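Local coordinates for uncharacterized protein (Pseudomonas aeruginosa PAO1, PDB 6TCB) that is of unknown function but binds a calcium ion, which in the crystal is held between the starts of equivalent helices in two copies, at the calcium ion site. Numbering follows the deposited sequence. Chains: chain A/B, Uncharacterized protein PA2723.

The calcium ion site. Residues chain A 66-68; chain B 66-69. With CA (calcium ion), chain C.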
loop_
_atom_site.group_PDB
_atom_site.type_symbol
_atom_site.label_atom_id
_atom_site.label_comp_id
_atom_site.label_asym_id
_atom_site.label_seq_id
_atom_site.Cartn_x
_atom_site.Cartn_y
_atom_site.Cartn_z
ATOM N N ASP A 66 13.801 -1.059 -1.425
ATOM C CA ASP A 66 13.583 -0.418 -0.137
ATOM C C ASP A 66 12.293 0.388 -0.166
ATOM O O ASP A 66 12.134 1.290 -0.997
ATOM C CB ASP A 66 14.770 0.482 0.174
ATOM C CG ASP A 66 14.711 1.021 1.572
ATOM O OD1 ASP A 66 14.030 2.033 1.774
ATOM O OD2 ASP A 66 15.311 0.401 2.479
ATOM N N LEU A 67 11.393 0.104 0.771
ATOM C CA LEU A 67 10.083 0.746 0.729
ATOM C C LEU A 67 10.164 2.213 1.118
ATOM O O LEU A 67 9.421 3.044 0.579
ATOM C CB LEU A 67 9.101 0.018 1.642
ATOM C CG LEU A 67 8.785 -1.424 1.278
ATOM C CD1 LEU A 67 7.768 -2.017 2.261
ATOM C CD2 LEU A 67 8.251 -1.556 -0.116
ATOM N N ASP A 68 11.041 2.557 2.062
ATOM C CA ASP A 68 11.197 3.967 2.411
ATOM C C ASP A 68 11.702 4.770 1.219
ATOM O O ASP A 68 11.306 5.927 1.028
ATOM C CB ASP A 68 12.123 4.115 3.614
ATOM C CG ASP A 68 11.458 3.703 4.927
ATOM O OD1 ASP A 68 10.212 3.752 5.037
ATOM O OD2 ASP A 68 12.194 3.342 5.872
ATOM N N ASP B 66 8.742 3.542 9.753
ATOM C CA ASP B 66 9.556 2.857 8.753
ATOM C C ASP B 66 8.724 1.821 8.008
ATOM O O ASP B 66 8.211 0.876 8.612
ATOM C CB ASP B 66 10.732 2.206 9.479
ATOM C CG ASP B 66 11.807 1.724 8.544
ATOM O OD1 ASP B 66 11.505 0.916 7.643
ATOM O OD2 ASP B 66 12.965 2.177 8.693
ATOM N N LEU B 67 8.612 1.978 6.686
ATOM C CA LEU B 67 7.742 1.078 5.928
ATOM C C LEU B 67 8.335 -0.319 5.818
ATOM O O LEU B 67 7.586 -1.302 5.708
ATOM C CB LEU B 67 7.505 1.636 4.534
ATOM C CG LEU B 67 6.464 2.735 4.410
ATOM C CD1 LEU B 67 6.634 3.447 3.097
ATOM C CD2 LEU B 67 5.059 2.144 4.532
ATOM N N ASP B 68 9.661 -0.431 5.791
ATOM C CA ASP B 68 10.285 -1.745 5.771
ATOM C C ASP B 68 9.989 -2.490 7.064
ATOM O O ASP B 68 9.720 -3.698 7.047
ATOM C CB ASP B 68 11.783 -1.582 5.540
ATOM C CG ASP B 68 12.078 -0.755 4.300
ATOM O OD1 ASP B 68 11.891 -1.282 3.179
ATOM O OD2 ASP B 68 12.434 0.444 4.430
ATOM N N ALA B 69 9.998 -1.776 8.189
ATOM C CA ALA B 69 9.625 -2.402 9.451
ATOM C C ALA B 69 8.162 -2.839 9.433
ATOM O O ALA B 69 7.811 -3.890 9.986
ATOM C CB ALA B 69 9.903 -1.452 10.621
HETATM CA CA CA C . 13.548 1.643 6.342
HETATM O O HOH W 1 14.681 -0.227 6.932
HETATM O O HOH W 2 15.273 2.946 7.099
#
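Two copies of one short segment, Asp-Leu-Asp at the start of helix 67-82, meet at a calcium ion, one from each of two chains. Chain B folds most closely round the metal. B:Asp66, the residue just before the helix, has CG anti to its backbone N (chi1 -167°), which puts the carboxylate beside the carbonyl carbon, where it reaches both the ion and the amide of B:Ala69. It chelates the calcium with both oxygens, OD1 and OD2 each lying 2.5 Å from CA. The chain then turns into the helix, so that the amide N of B:Ala69 comes back to OD1 of B:Asp66 at 3.1 Å from above the carboxylate plane, an N-cap bond that steadies the chelating group. One residue earlier, B:Asp68 adds OD2 at 2.5 Å from CA.

Chain A supplies A:Asp68, whose OD2 binds CA at 2.2 Å; its side chain crosses that of B:Asp66 at about a right angle, the carboxylate planes 60° apart. Waters 1 and 2, each 2.3 Å from CA, bring the modelled ligands to a distorted six-coordinate set; more may be unseen. A:Asp66 stays in the second shell, so the pseudo-symmetric pair uses its aspartates unequally.

The OD1 atoms of the two Asp68 residues, both with CG beside the backbone N (chi1 -74° in A), tie the helix starts together reciprocally. OD1 of B:Asp68 receives the N-H of A:Leu67 through its syn lone pair at 2.8 Å, while OD1 of A:Asp68 takes the N-H of B:Leu67 from above its plane. Each Asp68 thus bridges metal and partner helix, and calcium and helix N-termini would be expected to offset the clustered negative charge. The site joins two chains and may stabilise a dimer, although the structure alone does not show that the pair forms in solution.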